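Local coordinates for serine protease inhibitor 4, isoform B (Drosophila melanogaster, PDB 4P0F), which probably inhibits serine proteases and perhaps cysteine proteases, as a member of the serpin family captured here in its cleaved form, at residues A[45-50]-A[111-116]; A[175-180]-A[206-211]; A[235-238]-A[242-245]. All coordinates share one frame; numbering follows the deposited sequence.

Contact 1 (A[45-50]-A[111-116]); sequences AAMARL and QLLSKQ
Leu113 puts a single methyl, CD2, into the side of Met47, and this is the dense end of the contact. The methyl lies 3.7 Å from Met47 CG, with CB and SD of the same side chain almost equally near, so three consecutive atoms of the side chain lie against one branch of the leucine. The two side chains cross at about a right angle. Met47 is extended through chi2 and then bends at its sulfur (chi3 -71°), which lays the middle of the chain, rather than its CE methyl, against Leu113. One turn further on, Leu50 reaches across with CD1, 3.7 Å from Leu112 CB and 4.0 Å from Leu113 CD2, settling between two successive leucines of the facing helix. The packing slackens beyond this point, where Leu50 CD2 comes within only 4.2 Å of Leu112 CD1, yet this pair too is buried; the solvent side belongs to the other flank of helix 107-115, where Lys115 is exposed. Phe117 covers Met47 and Leu50. Helices 38-49 and 107-115 pack together over strand 91-100, Met47 touching Asn95 and Leu113 touching Ile97, as apolar core packing between helices and sheet of the serpin fold. Flexible methionine and branched leucines suit a place where shapes must fit without directional bonds. With no hydrogen bond or charge pair across it, the contact implies cohesion by burial of hydrocarbon and sulfur.

Contact 2 (A[175-180]-A[206-211]); sequences WQHQFA and ERFRYA
His177 meets Glu206 through flat surfaces. Two residues earlier, Trp175 gives its NE1 to Asn325 O and lays its ring by that of Tyr225; its place at the end of strand 161-174 is consistent with the tryptophan of the serpin breach. Gln176 folds its CG over the centre of the imidazole from the face opposite the carboxylate. At His177 itself, CG lies anti to the carbonyl carbon (chi1 -53°), which brings the ring under Glu206: ring and carboxylate planes are only 10° apart, with OE1 3.7 Å above the imidazole plane. The closest atoms are His177 CG and Glu206 CD, 3.7 Å apart, so the pair is stacked rather than directly hydrogen-bonded. A water in the ring plane lies 2.9 Å from His177 ND1 and bonds weakly to Glu206 OE2. At the ring's edge CD2 touches Phe208 CE1 at 3.9 Å, the rings inclined at 69°. An imidazole suits the place, offering a face to the carboxylate and an edge nitrogen to water, while Phe208 keeps the buried side apolar. A leucine in place of His177 would probably leave the carboxylate without its flat partner and the water without its hydrogen-bond partner at the ring nitrogen. At Gln178 a second water donates to the backbone O at 2.8 Å and to Glu206 OE2 at 3.0 Å. Phe179 then packs on Met202 and Leu204. The loop lies beside strand 197-213, itself paired with strands 218-224 and 263-281; Phe208 packs on Leu221 and Leu223 of the former.

Contact 3 (A[235-238]-A[242-245]); sequences VLPN and GLPA
Pro237 and Gly242 bring their CA atoms to 5.3 Å where the chain leaves strand 230-237 and turns into helix 243-249. Pro237 still has an extended backbone, whereas Gly242 has phi -90° and psi 0°, and from Leu243 onward the backbone is helical. No hydrogen bond spans the two segments; the proline ring fills the space between them. Its CG lies 3.7 Å from Gly242 C and equally near Leu243 CA, while CB rests 3.9 Å from Gly242 CA. A beta carbon on Gly242 would point at the ring and come about 3.0 Å from Pro237 CB, which is consistent with a glycine here, since a side chain would crowd the ring. This is a tight strand-to-helix connection of the serpin fold: the chain turns after the strand, so that the first turn of the short helix rests against the strand's last residue. Strand 230-237 runs between strands 218-224 and 360-366. Leu243 adds the side-chain part: its CG is anti to the backbone N (chi1 -175°), and CD1 approaches Pro237 CG at 4.2 Å, a looser touch than that made by the backbone. The same leucine also packs on Pro359 and Val378, and Leu246 of the helix reaches Pro237. A proline suits the strand end, being rigid and apolar and having no N-H to satisfy, while its carbonyl oxygen is hydrogen-bonded to His358 NE2.

Contacts 1 and 3 are buried contacts without a hydrogen bond across them, yet they differ in kind: contact 1 joins segments 61 residues apart on two helices through methionine and leucine side chains, while contact 3 closes a connection of a few residues with a rigid ring set against backbone. Contact 2 is partly exposed, and there a stacked acid and imidazole, together with bridging waters, take over from hydrocarbon packing. Contacts 2 and 3 reach the same sheet system, their nearest atoms about 7 Å apart, and each has a segment on a strand paired with strand 218-224. Contact 1 lies across the chain's centre from both, its centre about 38 Å from each of theirs.

Contact 1 (A[45-50]-A[111-116])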
loop_
_atom_site.group_PDB
_atom_site.type_symbol
_atom_site.label_atom_id
_atom_site.label_comp_id
_atom_site.label_asym_id
_atom_site.label_seq_id
_atom_site.Cartn_x
_atom_site.Cartn_y
_atom_site.Cartn_z
ATOM N N ALA A 45 -9.126 -4.805 3.872
ATOM C CA ALA A 45 -9.585 -5.071 5.230
ATOM C C ALA A 45 -10.971 -4.479 5.490
ATOM O O ALA A 45 -11.761 -5.054 6.255
ATOM C CB ALA A 45 -8.584 -4.538 6.230
ATOM N N ALA A 46 -11.276 -3.339 4.869
ATOM C CA ALA A 46 -12.601 -2.741 5.002
ATOM C C ALA A 46 -13.658 -3.627 4.345
ATOM O O ALA A 46 -14.776 -3.734 4.840
ATOM C CB ALA A 46 -12.634 -1.341 4.397
ATOM N N MET A 47 -13.312 -4.249 3.221
ATOM C CA MET A 47 -14.219 -5.201 2.586
ATOM C C MET A 47 -14.525 -6.345 3.536
ATOM O O MET A 47 -15.679 -6.778 3.648
ATOM C CB MET A 47 -13.633 -5.735 1.270
ATOM C CG MET A 47 -13.679 -4.712 0.132
ATOM S SD MET A 47 -13.288 -5.388 -1.493
ATOM C CE MET A 47 -11.552 -5.695 -1.306
ATOM N N ALA A 48 -13.505 -6.843 4.223
ATOM C CA ALA A 48 -13.730 -7.922 5.178
ATOM C C ALA A 48 -14.613 -7.431 6.313
ATOM O O ALA A 48 -15.495 -8.161 6.773
ATOM C CB ALA A 48 -12.419 -8.455 5.712
ATOM N N ARG A 49 -14.413 -6.187 6.743
ATOM C CA ARG A 49 -15.221 -5.652 7.843
ATOM C C ARG A 49 -16.721 -5.661 7.532
ATOM O O ARG A 49 -17.552 -5.793 8.443
ATOM C CB ARG A 49 -14.765 -4.228 8.202
ATOM C CG ARG A 49 -15.531 -3.626 9.371
ATOM C CD ARG A 49 -16.707 -2.794 8.906
ATOM N NE ARG A 49 -17.523 -2.299 10.016
ATOM C CZ ARG A 49 -18.632 -2.874 10.477
ATOM N NH1 ARG A 49 -19.106 -4.008 9.955
ATOM N NH2 ARG A 49 -19.285 -2.298 11.476
ATOM N N LEU A 50 -17.081 -5.526 6.258
ATOM C CA LEU A 50 -18.496 -5.532 5.868
ATOM C C LEU A 50 -19.198 -6.823 6.274
ATOM O O LEU A 50 -20.416 -6.845 6.457
ATOM C CB LEU A 50 -18.657 -5.355 4.362
ATOM C CG LEU A 50 -18.091 -4.094 3.718
ATOM C CD1 LEU A 50 -18.442 -4.127 2.236
ATOM C CD2 LEU A 50 -18.625 -2.839 4.393
ATOM N N GLN A 111 -24.076 -6.930 -2.017
ATOM C CA GLN A 111 -24.515 -5.659 -2.600
ATOM C C GLN A 111 -23.545 -4.512 -2.297
ATOM O O GLN A 111 -23.258 -3.686 -3.169
ATOM C CB GLN A 111 -25.909 -5.302 -2.096
ATOM C CG GLN A 111 -27.015 -6.130 -2.729
ATOM C CD GLN A 111 -27.348 -5.684 -4.139
ATOM O OE1 GLN A 111 -26.752 -6.151 -5.109
ATOM N NE2 GLN A 111 -28.308 -4.773 -4.258
ATOM N N LEU A 112 -23.050 -4.454 -1.068
ATOM C CA LEU A 112 -22.089 -3.423 -0.705
ATOM C C LEU A 112 -20.785 -3.621 -1.460
ATOM O O LEU A 112 -20.178 -2.660 -1.929
ATOM C CB LEU A 112 -21.825 -3.423 0.799
ATOM C CG LEU A 112 -22.989 -2.963 1.682
ATOM C CD1 LEU A 112 -22.603 -3.096 3.140
ATOM C CD2 LEU A 112 -23.399 -1.535 1.376
ATOM N N LEU A 113 -20.340 -4.863 -1.574
ATOM C CA LEU A 113 -19.104 -5.119 -2.309
ATOM C C LEU A 113 -19.238 -4.711 -3.771
ATOM O O LEU A 113 -18.348 -4.080 -4.321
ATOM C CB LEU A 113 -18.701 -6.585 -2.228
ATOM C CG LEU A 113 -18.145 -7.102 -0.904
ATOM C CD1 LEU A 113 -17.979 -8.610 -1.013
ATOM C CD2 LEU A 113 -16.831 -6.440 -0.538
ATOM N N SER A 114 -20.352 -5.077 -4.404
ATOM C CA SER A 114 -20.543 -4.803 -5.820
ATOM C C SER A 114 -20.765 -3.319 -6.113
ATOM O O SER A 114 -20.112 -2.758 -6.988
ATOM C CB SER A 114 -21.731 -5.611 -6.363
ATOM O OG SER A 114 -21.590 -6.985 -6.051
ATOM N N LYS A 115 -21.679 -2.683 -5.385
ATOM C CA LYS A 115 -22.103 -1.325 -5.711
ATOM C C LYS A 115 -21.137 -0.263 -5.189
ATOM O O LYS A 115 -20.940 0.760 -5.840
ATOM C CB LYS A 115 -23.500 -1.042 -5.152
ATOM C CG LYS A 115 -24.625 -1.829 -5.797
ATOM C CD LYS A 115 -25.942 -1.507 -5.117
ATOM C CE LYS A 115 -27.131 -2.058 -5.874
ATOM N NZ LYS A 115 -28.401 -1.762 -5.156
ATOM N N GLN A 116 -20.545 -0.500 -4.018
ATOM C CA GLN A 116 -19.721 0.516 -3.372
ATOM C C GLN A 116 -18.226 0.265 -3.563
ATOM O O GLN A 116 -17.475 1.205 -3.830
ATOM C CB GLN A 116 -20.060 0.590 -1.882
ATOM C CG GLN A 116 -21.534 0.861 -1.609
ATOM C CD GLN A 116 -21.998 2.199 -2.148
ATOM O OE1 GLN A 116 -21.235 3.167 -2.182
ATOM N NE2 GLN A 116 -23.255 2.261 -2.573
#

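Contact 2 (A[175-180]-A[206-211])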
loop_
_atom_site.group_PDB
_atom_site.type_symbol
_atom_site.label_atom_id
_atom_site.label_comp_id
_atom_site.label_asym_id
_atom_site.label_seq_id
_atom_site.Cartn_x
_atom_site.Cartn_y
_atom_site.Cartn_z
ATOM N N TRP A 175 6.928 11.762 -15.230
ATOM C CA TRP A 175 7.234 12.994 -14.510
ATOM C C TRP A 175 6.756 14.203 -15.306
ATOM O O TRP A 175 6.848 14.231 -16.540
ATOM C CB TRP A 175 8.727 13.164 -14.248
ATOM C CG TRP A 175 9.408 12.121 -13.437
ATOM C CD1 TRP A 175 10.456 11.357 -13.833
ATOM C CD2 TRP A 175 9.123 11.744 -12.088
ATOM N NE1 TRP A 175 10.849 10.527 -12.817
ATOM C CE2 TRP A 175 10.042 10.741 -11.736
ATOM C CE3 TRP A 175 8.180 12.156 -11.141
ATOM C CZ2 TRP A 175 10.047 10.140 -10.491
ATOM C CZ3 TRP A 175 8.186 11.556 -9.907
ATOM C CH2 TRP A 175 9.114 10.564 -9.587
ATOM N N GLN A 176 6.273 15.216 -14.596
ATOM C CA GLN A 176 5.996 16.500 -15.219
ATOM C C GLN A 176 7.312 17.023 -15.780
ATOM O O GLN A 176 7.364 17.544 -16.891
ATOM C CB GLN A 176 5.394 17.483 -14.210
ATOM C CG GLN A 176 5.065 18.850 -14.803
ATOM C CD GLN A 176 3.889 18.810 -15.766
ATOM O OE1 GLN A 176 2.880 18.156 -15.505
ATOM N NE2 GLN A 176 4.013 19.517 -16.887
ATOM N N HIS A 177 8.370 16.857 -14.992
ATOM C CA HIS A 177 9.729 17.196 -15.418
ATOM C C HIS A 177 10.611 15.959 -15.388
ATOM O O HIS A 177 11.093 15.555 -14.333
ATOM C CB HIS A 177 10.321 18.280 -14.521
ATOM C CG HIS A 177 9.451 19.487 -14.388
ATOM N ND1 HIS A 177 9.101 20.273 -15.466
ATOM C CD2 HIS A 177 8.854 20.043 -13.309
ATOM C CE1 HIS A 177 8.329 21.261 -15.054
ATOM N NE2 HIS A 177 8.163 21.145 -13.750
ATOM N N GLN A 178 10.819 15.361 -16.554
ATOM C CA GLN A 178 11.625 14.155 -16.644
ATOM C C GLN A 178 13.108 14.458 -16.501
ATOM O O GLN A 178 13.569 15.570 -16.795
ATOM C CB GLN A 178 11.374 13.438 -17.967
ATOM C CG GLN A 178 9.956 12.926 -18.153
ATOM C CD GLN A 178 9.767 12.244 -19.487
ATOM O OE1 GLN A 178 10.547 11.370 -19.860
ATOM N NE2 GLN A 178 8.739 12.651 -20.224
ATOM N N PHE A 179 13.837 13.450 -16.041
ATOM C CA PHE A 179 15.285 13.476 -15.991
ATOM C C PHE A 179 15.804 13.116 -17.363
ATOM O O PHE A 179 15.164 12.362 -18.098
ATOM C CB PHE A 179 15.834 12.478 -14.967
ATOM C CG PHE A 179 15.352 12.699 -13.551
ATOM C CD1 PHE A 179 14.107 12.240 -13.139
ATOM C CD2 PHE A 179 16.166 13.318 -12.624
ATOM C CE1 PHE A 179 13.685 12.428 -11.842
ATOM C CE2 PHE A 179 15.736 13.513 -11.320
ATOM C CZ PHE A 179 14.503 13.063 -10.929
ATOM N N ALA A 180 16.967 13.656 -17.693
ATOM C CA ALA A 180 17.667 13.293 -18.911
ATOM C C ALA A 180 18.520 12.064 -18.643
ATOM O O ALA A 180 19.410 12.102 -17.804
ATOM C CB ALA A 180 18.522 14.444 -19.389
ATOM N N GLU A 206 15.126 22.050 -11.382
ATOM C CA GLU A 206 13.779 22.500 -11.700
ATOM C C GLU A 206 13.194 23.207 -10.484
ATOM O O GLU A 206 13.738 23.099 -9.384
ATOM C CB GLU A 206 12.874 21.319 -12.085
ATOM C CG GLU A 206 13.110 20.674 -13.441
ATOM C CD GLU A 206 12.557 21.481 -14.597
ATOM O OE1 GLU A 206 11.880 22.502 -14.355
ATOM O OE2 GLU A 206 12.790 21.080 -15.757
ATOM N N ARG A 207 12.105 23.942 -10.685
ATOM C CA ARG A 207 11.294 24.408 -9.567
ATOM C C ARG A 207 10.414 23.259 -9.121
ATOM O O ARG A 207 9.673 22.694 -9.928
ATOM C CB ARG A 207 10.433 25.611 -9.951
ATOM C CG ARG A 207 11.168 26.938 -9.942
ATOM C CD ARG A 207 10.244 28.083 -10.317
ATOM N NE ARG A 207 9.395 28.526 -9.207
ATOM C CZ ARG A 207 9.753 29.431 -8.296
ATOM N NH1 ARG A 207 10.955 29.993 -8.335
ATOM N NH2 ARG A 207 8.905 29.773 -7.335
ATOM N N PHE A 208 10.526 22.903 -7.844
ATOM C CA PHE A 208 9.698 21.884 -7.232
ATOM C C PHE A 208 9.158 22.430 -5.930
ATOM O O PHE A 208 9.733 23.354 -5.361
ATOM C CB PHE A 208 10.481 20.609 -6.926
ATOM C CG PHE A 208 10.917 19.837 -8.137
ATOM C CD1 PHE A 208 9.988 19.228 -8.968
ATOM C CD2 PHE A 208 12.259 19.675 -8.409
ATOM C CE1 PHE A 208 10.393 18.494 -10.064
ATOM C CE2 PHE A 208 12.673 18.930 -9.498
ATOM C CZ PHE A 208 11.738 18.345 -10.326
ATOM N N ARG A 209 8.061 21.851 -5.464
ATOM C CA ARG A 209 7.584 22.102 -4.117
ATOM C C ARG A 209 8.544 21.466 -3.118
ATOM O O ARG A 209 8.839 20.279 -3.202
ATOM C CB ARG A 209 6.175 21.542 -3.932
ATOM C CG ARG A 209 5.136 22.217 -4.792
ATOM C CD ARG A 209 3.754 21.717 -4.448
ATOM N NE ARG A 209 3.356 22.093 -3.096
ATOM C CZ ARG A 209 2.271 21.629 -2.487
ATOM N NH1 ARG A 209 1.484 20.766 -3.116
ATOM N NH2 ARG A 209 1.977 22.023 -1.251
ATOM N N TYR A 210 9.014 22.280 -2.177
ATOM C CA TYR A 210 10.112 21.937 -1.285
ATOM C C TYR A 210 9.779 22.452 0.109
ATOM O O TYR A 210 9.104 23.463 0.242
ATOM C CB TYR A 210 11.438 22.558 -1.784
ATOM C CG TYR A 210 12.488 22.679 -0.702
ATOM C CD1 TYR A 210 12.563 23.815 0.086
ATOM C CD2 TYR A 210 13.377 21.639 -0.443
ATOM C CE1 TYR A 210 13.488 23.930 1.091
ATOM C CE2 TYR A 210 14.321 21.748 0.569
ATOM C CZ TYR A 210 14.366 22.897 1.334
ATOM O OH TYR A 210 15.284 23.046 2.352
ATOM N N ALA A 211 10.257 21.769 1.140
ATOM C CA ALA A 211 10.199 22.327 2.478
ATOM C C ALA A 211 11.380 21.916 3.331
ATOM O O ALA A 211 11.843 20.779 3.295
ATOM C CB ALA A 211 8.889 21.922 3.185
HETATM O O HOH W 1 10.527 19.596 -17.915
HETATM O O HOH W 2 12.791 18.270 -16.864
#

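Contact 3 (A[235-238]-A[242-245])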
loop_
_atom_site.group_PDB
_atom_site.type_symbol
_atom_site.label_atom_id
_atom_site.label_comp_id
_atom_site.label_asym_id
_atom_site.label_seq_id
_atom_site.Cartn_x
_atom_site.Cartn_y
_atom_site.Cartn_z
ATOM N N VAL A 235 11.084 12.406 1.735
ATOM C CA VAL A 235 11.482 13.028 2.992
ATOM C C VAL A 235 12.854 12.494 3.350
ATOM O O VAL A 235 13.046 11.302 3.560
ATOM C CB VAL A 235 10.481 12.764 4.125
ATOM C CG1 VAL A 235 10.780 13.684 5.293
ATOM C CG2 VAL A 235 9.059 12.974 3.628
ATOM N N LEU A 236 13.806 13.416 3.401
ATOM C CA LEU A 236 15.225 13.122 3.493
ATOM C C LEU A 236 15.789 13.613 4.827
ATOM O O LEU A 236 15.799 14.821 5.085
ATOM C CB LEU A 236 15.958 13.804 2.335
ATOM C CG LEU A 236 17.452 13.577 2.211
ATOM C CD1 LEU A 236 17.769 12.127 1.889
ATOM C CD2 LEU A 236 18.016 14.509 1.119
ATOM N N PRO A 237 16.263 12.693 5.683
ATOM C CA PRO A 237 16.932 13.143 6.910
ATOM C C PRO A 237 18.123 14.047 6.605
ATOM O O PRO A 237 18.749 13.885 5.555
ATOM C CB PRO A 237 17.398 11.839 7.565
ATOM C CG PRO A 237 16.525 10.775 6.987
ATOM C CD PRO A 237 16.168 11.225 5.604
ATOM N N ASN A 238 18.436 14.979 7.499
ATOM C CA ASN A 238 19.580 15.868 7.285
ATOM C C ASN A 238 20.915 15.157 7.495
ATOM O O ASN A 238 21.949 15.632 7.027
ATOM C CB ASN A 238 19.512 17.086 8.214
ATOM C CG ASN A 238 18.386 18.045 7.863
ATOM O OD1 ASN A 238 17.876 18.055 6.745
ATOM N ND2 ASN A 238 18.011 18.883 8.827
ATOM N N GLY A 242 20.214 9.191 9.771
ATOM C CA GLY A 242 19.043 9.752 10.426
ATOM C C GLY A 242 17.681 9.128 10.142
ATOM O O GLY A 242 16.679 9.587 10.684
ATOM N N LEU A 243 17.608 8.090 9.316
ATOM C CA LEU A 243 16.291 7.612 8.908
ATOM C C LEU A 243 15.505 6.997 10.077
ATOM O O LEU A 243 14.331 7.316 10.250
ATOM C CB LEU A 243 16.392 6.607 7.756
ATOM C CG LEU A 243 15.040 6.142 7.192
ATOM C CD1 LEU A 243 14.204 7.300 6.672
ATOM C CD2 LEU A 243 15.245 5.105 6.096
ATOM N N PRO A 244 16.134 6.118 10.878
ATOM C CA PRO A 244 15.346 5.541 11.980
ATOM C C PRO A 244 14.731 6.597 12.901
ATOM O O PRO A 244 13.576 6.452 13.314
ATOM C CB PRO A 244 16.372 4.690 12.735
ATOM C CG PRO A 244 17.387 4.326 11.703
ATOM C CD PRO A 244 17.491 5.538 10.818
ATOM N N ALA A 245 15.480 7.655 13.194
ATOM C CA ALA A 245 14.975 8.740 14.035
ATOM C C ALA A 245 13.869 9.511 13.322
ATOM O O ALA A 245 12.878 9.898 13.936
ATOM C CB ALA A 245 16.101 9.673 14.426
#